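Local coordinates for protein putative glycosyltransferase (GalT1) (Streptococcus parasanguinis FW213, PDB 5HEA) that probably transfers a sugar from a nucleotide-activated donor, this chain being the C-terminal part of the protein, which carries a family 2 glycosyltransferase domain, at residues E5-Y19 and I80-D94. Numbering follows the deposited sequence.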
loop_
_atom_site.group_PDB
_atom_site.type_symbol
_atom_site.label_atom_id
_atom_site.label_comp_id
_atom_site.label_asym_id
_atom_site.label_seq_id
_atom_site.Cartn_x
_atom_site.Cartn_y
_atom_site.Cartn_z
ATOM N N GLU A 5 35.838 21.835 -27.504
ATOM C CA GLU A 5 34.626 22.200 -26.765
ATOM C C GLU A 5 34.286 21.180 -25.677
ATOM O O GLU A 5 34.744 20.044 -25.714
ATOM C CB GLU A 5 33.462 22.362 -27.731
ATOM C CG GLU A 5 33.764 23.349 -28.845
ATOM C CD GLU A 5 33.148 22.943 -30.170
ATOM O OE1 GLU A 5 32.340 23.731 -30.708
ATOM O OE2 GLU A 5 33.476 21.843 -30.678
ATOM N N LEU A 6 33.486 21.592 -24.704
ATOM C CA LEU A 6 33.261 20.775 -23.520
ATOM C C LEU A 6 32.372 19.569 -23.812
ATOM O O LEU A 6 31.278 19.700 -24.375
ATOM C CB LEU A 6 32.664 21.618 -22.401
ATOM C CG LEU A 6 32.332 20.886 -21.101
ATOM C CD1 LEU A 6 33.607 20.565 -20.322
ATOM C CD2 LEU A 6 31.365 21.732 -20.275
ATOM N N ILE A 7 32.864 18.391 -23.449
ATOM C CA ILE A 7 32.069 17.187 -23.554
ATOM C C ILE A 7 31.546 16.807 -22.167
ATOM O O ILE A 7 32.313 16.697 -21.212
ATOM C CB ILE A 7 32.880 16.027 -24.159
ATOM C CG1 ILE A 7 33.294 16.354 -25.600
ATOM C CG2 ILE A 7 32.064 14.732 -24.134
ATOM C CD1 ILE A 7 34.217 15.312 -26.191
ATOM N N SER A 8 30.240 16.608 -22.051
ATOM C CA SER A 8 29.679 16.122 -20.788
ATOM C C SER A 8 29.546 14.597 -20.784
ATOM O O SER A 8 28.839 14.028 -21.620
ATOM C CB SER A 8 28.315 16.759 -20.515
ATOM O OG SER A 8 28.416 18.161 -20.343
ATOM N N ILE A 9 30.212 13.949 -19.831
ATOM C CA ILE A 9 30.163 12.493 -19.673
ATOM C C ILE A 9 29.270 12.135 -18.502
ATOM O O ILE A 9 29.591 12.448 -17.351
ATOM C CB ILE A 9 31.548 11.913 -19.365
ATOM C CG1 ILE A 9 32.583 12.443 -20.370
ATOM C CG2 ILE A 9 31.483 10.380 -19.352
ATOM C CD1 ILE A 9 34.028 12.181 -19.940
ATOM N N ILE A 10 28.152 11.482 -18.802
ATOM C CA ILE A 10 27.149 11.143 -17.804
ATOM C C ILE A 10 27.353 9.721 -17.308
ATOM O O ILE A 10 27.321 8.763 -18.082
ATOM C CB ILE A 10 25.723 11.345 -18.369
ATOM C CG1 ILE A 10 25.493 12.837 -18.648
ATOM C CG2 ILE A 10 24.665 10.781 -17.403
ATOM C CD1 ILE A 10 24.306 13.130 -19.548
ATOM N N VAL A 11 27.583 9.593 -16.007
ATOM C CA VAL A 11 27.937 8.309 -15.424
ATOM C C VAL A 11 27.011 8.001 -14.247
ATOM O O VAL A 11 27.216 8.486 -13.135
ATOM C CB VAL A 11 29.418 8.299 -14.973
ATOM C CG1 VAL A 11 29.792 6.952 -14.329
ATOM C CG2 VAL A 11 30.337 8.604 -16.156
ATOM N N PRO A 12 25.964 7.208 -14.497
ATOM C CA PRO A 12 25.080 6.790 -13.410
ATOM C C PRO A 12 25.810 5.809 -12.500
ATOM O O PRO A 12 26.552 4.945 -12.973
ATOM C CB PRO A 12 23.934 6.075 -14.143
ATOM C CG PRO A 12 24.024 6.570 -15.557
ATOM C CD PRO A 12 25.476 6.758 -15.808
ATOM N N VAL A 13 25.601 5.954 -11.200
ATOM C CA VAL A 13 26.307 5.142 -10.219
ATOM C C VAL A 13 25.304 4.545 -9.256
ATOM O O VAL A 13 24.639 5.272 -8.512
ATOM C CB VAL A 13 27.340 5.979 -9.424
ATOM C CG1 VAL A 13 27.948 5.152 -8.289
ATOM C CG2 VAL A 13 28.431 6.491 -10.344
ATOM N N TYR A 14 25.174 3.220 -9.282
ATOM C CA TYR A 14 24.374 2.516 -8.284
ATOM C C TYR A 14 25.055 1.204 -7.888
ATOM O O TYR A 14 25.153 0.279 -8.693
ATOM C CB TYR A 14 22.932 2.259 -8.758
ATOM C CG TYR A 14 22.093 1.627 -7.657
ATOM C CD1 TYR A 14 21.761 2.350 -6.520
ATOM C CD2 TYR A 14 21.675 0.302 -7.736
ATOM C CE1 TYR A 14 21.029 1.785 -5.496
ATOM C CE2 TYR A 14 20.934 -0.276 -6.712
ATOM C CZ TYR A 14 20.615 0.475 -5.597
ATOM O OH TYR A 14 19.882 -0.069 -4.575
ATOM N N ASN A 15 25.549 1.157 -6.653
ATOM C CA ASN A 15 26.132 -0.049 -6.062
ATOM C C ASN A 15 27.174 -0.731 -6.942
ATOM O O ASN A 15 27.076 -1.924 -7.242
ATOM C CB ASN A 15 25.040 -1.031 -5.633
ATOM C CG ASN A 15 24.292 -0.548 -4.413
ATOM O OD1 ASN A 15 24.584 0.524 -3.891
ATOM N ND2 ASN A 15 23.327 -1.326 -3.953
ATOM N N VAL A 16 28.179 0.038 -7.347
ATOM C CA VAL A 16 29.232 -0.480 -8.214
ATOM C C VAL A 16 30.616 -0.340 -7.587
ATOM O O VAL A 16 31.608 -0.105 -8.285
ATOM C CB VAL A 16 29.195 0.218 -9.597
ATOM C CG1 VAL A 16 28.051 -0.341 -10.436
ATOM C CG2 VAL A 16 29.056 1.740 -9.435
ATOM N N GLU A 17 30.685 -0.505 -6.269
ATOM C CA GLU A 17 31.946 -0.306 -5.540
ATOM C C GLU A 17 33.145 -1.090 -6.110
ATOM O O GLU A 17 34.281 -0.629 -6.042
ATOM C CB GLU A 17 31.773 -0.607 -4.044
ATOM C CG GLU A 17 31.686 -2.087 -3.692
ATOM C CD GLU A 17 31.483 -2.339 -2.198
ATOM O OE1 GLU A 17 31.369 -1.366 -1.416
ATOM O OE2 GLU A 17 31.432 -3.524 -1.805
ATOM N N LYS A 18 32.889 -2.267 -6.671
ATOM C CA LYS A 18 33.974 -3.110 -7.172
ATOM C C LYS A 18 34.547 -2.592 -8.487
ATOM O O LYS A 18 35.686 -2.892 -8.829
ATOM C CB LYS A 18 33.499 -4.557 -7.343
ATOM C CG LYS A 18 33.153 -5.258 -6.035
ATOM C CD LYS A 18 32.810 -6.726 -6.257
ATOM C CE LYS A 18 31.497 -6.888 -7.009
ATOM N NZ LYS A 18 31.175 -8.320 -7.268
ATOM N N TYR A 19 33.764 -1.802 -9.218
ATOM C CA TYR A 19 34.133 -1.442 -10.588
ATOM C C TYR A 19 34.335 0.048 -10.833
ATOM O O TYR A 19 34.885 0.445 -11.864
ATOM C CB TYR A 19 33.068 -1.965 -11.541
ATOM C CG TYR A 19 32.788 -3.432 -11.336
ATOM C CD1 TYR A 19 33.759 -4.389 -11.608
ATOM C CD2 TYR A 19 31.555 -3.861 -10.859
ATOM C CE1 TYR A 19 33.509 -5.736 -11.420
ATOM C CE2 TYR A 19 31.296 -5.201 -10.668
ATOM C CZ TYR A 19 32.271 -6.134 -10.953
ATOM O OH TYR A 19 31.998 -7.468 -10.761
ATOM N N ILE A 80 21.620 14.621 -17.920
ATOM C CA ILE A 80 21.303 15.456 -19.091
ATOM C C ILE A 80 20.952 16.891 -18.680
ATOM O O ILE A 80 21.334 17.866 -19.344
ATOM C CB ILE A 80 20.138 14.853 -19.895
ATOM C CG1 ILE A 80 20.533 13.475 -20.441
ATOM C CG2 ILE A 80 19.717 15.788 -21.048
ATOM C CD1 ILE A 80 19.379 12.706 -21.081
ATOM N N THR A 81 20.231 17.002 -17.570
ATOM C CA THR A 81 19.786 18.287 -17.040
ATOM C C THR A 81 20.952 19.105 -16.503
ATOM O O THR A 81 21.024 20.315 -16.727
ATOM C CB THR A 81 18.748 18.070 -15.911
ATOM O OG1 THR A 81 17.593 17.428 -16.459
ATOM C CG2 THR A 81 18.335 19.381 -15.290
ATOM N N TYR A 82 21.870 18.441 -15.807
ATOM C CA TYR A 82 23.027 19.116 -15.219
ATOM C C TYR A 82 24.136 19.427 -16.255
ATOM O O TYR A 82 24.958 20.325 -16.057
ATOM C CB TYR A 82 23.557 18.294 -14.034
ATOM C CG TYR A 82 24.755 18.880 -13.314
ATOM C CD1 TYR A 82 24.601 19.617 -12.142
ATOM C CD2 TYR A 82 26.050 18.681 -13.797
ATOM C CE1 TYR A 82 25.707 20.151 -11.483
ATOM C CE2 TYR A 82 27.153 19.214 -13.149
ATOM C CZ TYR A 82 26.980 19.943 -11.994
ATOM O OH TYR A 82 28.087 20.459 -11.359
ATOM N N ALA A 83 24.139 18.698 -17.364
ATOM C CA ALA A 83 25.199 18.819 -18.366
ATOM C C ALA A 83 25.275 20.204 -19.001
ATOM O O ALA A 83 24.273 20.742 -19.450
ATOM C CB ALA A 83 25.009 17.766 -19.448
ATOM N N SER A 84 26.469 20.780 -19.063
ATOM C CA SER A 84 26.605 22.057 -19.757
ATOM C C SER A 84 27.512 21.973 -20.986
ATOM O O SER A 84 27.874 22.997 -21.561
ATOM C CB SER A 84 27.071 23.157 -18.797
ATOM O OG SER A 84 28.136 22.705 -17.987
ATOM N N GLY A 85 27.861 20.757 -21.398
ATOM C CA GLY A 85 28.717 20.575 -22.554
ATOM C C GLY A 85 28.020 20.817 -23.882
ATOM O O GLY A 85 26.790 20.831 -23.960
ATOM N N LYS A 86 28.813 21.010 -24.934
ATOM C CA LYS A 86 28.280 21.106 -26.284
ATOM C C LYS A 86 27.932 19.712 -26.799
ATOM O O LYS A 86 27.140 19.553 -27.738
ATOM C CB LYS A 86 29.292 21.781 -27.221
ATOM C CG LYS A 86 28.841 21.799 -28.684
ATOM C CD LYS A 86 29.611 22.802 -29.520
ATOM C CE LYS A 86 29.186 22.728 -30.983
ATOM N NZ LYS A 86 29.804 23.814 -31.786
ATOM N N TYR A 87 28.542 18.707 -26.176
ATOM C CA TYR A 87 28.309 17.309 -26.528
ATOM C C TYR A 87 28.027 16.502 -25.274
ATOM O O TYR A 87 28.505 16.835 -24.188
ATOM C CB TYR A 87 29.524 16.723 -27.241
ATOM C CG TYR A 87 29.953 17.543 -28.431
ATOM C CD1 TYR A 87 30.950 18.506 -28.304
ATOM C CD2 TYR A 87 29.340 17.382 -29.671
ATOM C CE1 TYR A 87 31.345 19.278 -29.378
ATOM C CE2 TYR A 87 29.729 18.157 -30.764
ATOM C CZ TYR A 87 30.739 19.099 -30.604
ATOM O OH TYR A 87 31.149 19.877 -31.657
ATOM N N ILE A 88 27.257 15.434 -25.436
ATOM C CA ILE A 88 26.904 14.561 -24.317
ATOM C C ILE A 88 27.252 13.119 -24.659
ATOM O O ILE A 88 26.993 12.645 -25.765
ATOM C CB ILE A 88 25.393 14.663 -23.971
ATOM C CG1 ILE A 88 25.095 16.005 -23.285
ATOM C CG2 ILE A 88 24.939 13.438 -23.124
ATOM C CD1 ILE A 88 23.644 16.194 -22.898
ATOM N N THR A 89 27.851 12.415 -23.710
ATOM C CA THR A 89 28.133 11.012 -23.930
ATOM C C THR A 89 27.861 10.256 -22.632
ATOM O O THR A 89 27.837 10.860 -21.557
ATOM C CB THR A 89 29.582 10.835 -24.417
ATOM O OG1 THR A 89 29.748 9.536 -25.000
ATOM C CG2 THR A 89 30.563 11.039 -23.260
ATOM N N PHE A 90 27.614 8.950 -22.732
ATOM C CA PHE A 90 27.262 8.143 -21.560
ATOM C C PHE A 90 28.336 7.085 -21.340
ATOM O O PHE A 90 28.828 6.508 -22.299
ATOM C CB PHE A 90 25.900 7.453 -21.760
ATOM C CG PHE A 90 24.748 8.414 -21.906
ATOM C CD1 PHE A 90 24.141 8.961 -20.784
ATOM C CD2 PHE A 90 24.287 8.784 -23.164
ATOM C CE1 PHE A 90 23.089 9.865 -20.915
ATOM C CE2 PHE A 90 23.234 9.683 -23.303
ATOM C CZ PHE A 90 22.644 10.230 -22.177
ATOM N N VAL A 91 28.713 6.846 -20.087
ATOM C CA VAL A 91 29.621 5.746 -19.756
ATOM C C VAL A 91 29.018 5.008 -18.559
ATOM O O VAL A 91 28.651 5.635 -17.567
ATOM C CB VAL A 91 31.039 6.251 -19.381
ATOM C CG1 VAL A 91 31.899 5.101 -18.844
ATOM C CG2 VAL A 91 31.721 6.882 -20.577
ATOM N N ASP A 92 28.878 3.692 -18.655
ATOM C CA ASP A 92 28.392 2.907 -17.522
ATOM C C ASP A 92 29.526 2.661 -16.536
ATOM O O ASP A 92 30.653 2.414 -16.933
ATOM C CB ASP A 92 27.784 1.587 -17.978
ATOM C CG ASP A 92 26.430 1.778 -18.638
ATOM O OD1 ASP A 92 25.805 2.857 -18.437
ATOM O OD2 ASP A 92 25.991 0.853 -19.354
ATOM N N SER A 93 29.214 2.724 -15.247
ATOM C CA SER A 93 30.267 2.721 -14.235
ATOM C C SER A 93 30.869 1.325 -14.003
ATOM O O SER A 93 31.866 1.195 -13.293
ATOM C CB SER A 93 29.755 3.369 -12.943
ATOM O OG SER A 93 28.453 2.920 -12.629
ATOM N N ASP A 94 30.261 0.304 -14.620
ATOM C CA ASP A 94 30.783 -1.072 -14.671
ATOM C C ASP A 94 31.887 -1.264 -15.708
ATOM O O ASP A 94 32.575 -2.292 -15.715
ATOM C CB ASP A 94 29.677 -2.022 -15.124
ATOM C CG ASP A 94 28.676 -2.297 -14.056
ATOM O OD1 ASP A 94 29.060 -2.264 -12.874
ATOM O OD2 ASP A 94 27.507 -2.561 -14.399
HETATM O O HOH W 1 26.297 3.062 -15.029
HETATM O O HOH W 2 25.834 1.802 -11.673
#
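Ser8, Ile9 and Ile10 pair with Ile88, Thr89 and Phe90 as neighbouring parallel strands. Ser8 N donates to Tyr87 O at 2.8 Å, and Thr89 N returns to Ser8 O. Ile10 N then bonds Thr89 O, and Val91 N bonds Ile10 O. On one face Ile10 CD1 lies 3.6 Å from Ile88 CG2 and also touches the Phe90 ring and Ile80 of helix 72-82. Ile10 CG1 stands anti to the carbonyl carbon (chi1 -66°), and its extended chain carries CD1 to that helix. On the other face Ile9 CG1 runs alongside Thr89 CG2; Ile9 CG2 also meets Val91 CG2 at 3.7 Å.

At the N-terminal end Ser8 OG accepts Gly85 N at 2.9 Å. Glu36 bonds both Ser8 OG and Ser84 N, tying the turn after the helix to the strand. Gly85 CA sits 3.3 Å from Leu6 O, close against the strand. Farther out, Lys86 NZ forms a salt bridge with Glu5 OE1 at 2.8 Å, on the syn side but 30° out of the carboxylate plane. Glu5 OE2 lies at the edge of the Tyr87 ring, near its plane, and is hydrogen-bonded to Tyr106.

At the C-terminal end Ser93 OG donates to Pro12 O at 2.8 Å, in the carbonyl plane. One water joins Pro12 O to Ser93 N; a second links Ser93 OG to Tyr14 N. Val16 CG1 packs 3.3 Å from Asp94 OD1, while OD2 of that aspartate pairs with Arg218.

Strand 35-41 flanks 7-13, and antiparallel 171-174 flanks 87-90. Helix 72-82 leads into strand 87-90, and the parallel pairing with 7-13 belongs to the Rossmann-like core sheet of a GT-A glycosyltransferase. The Asp-Ser-Asp run of residues 92-94 is consistent with the DXD motif of that fold.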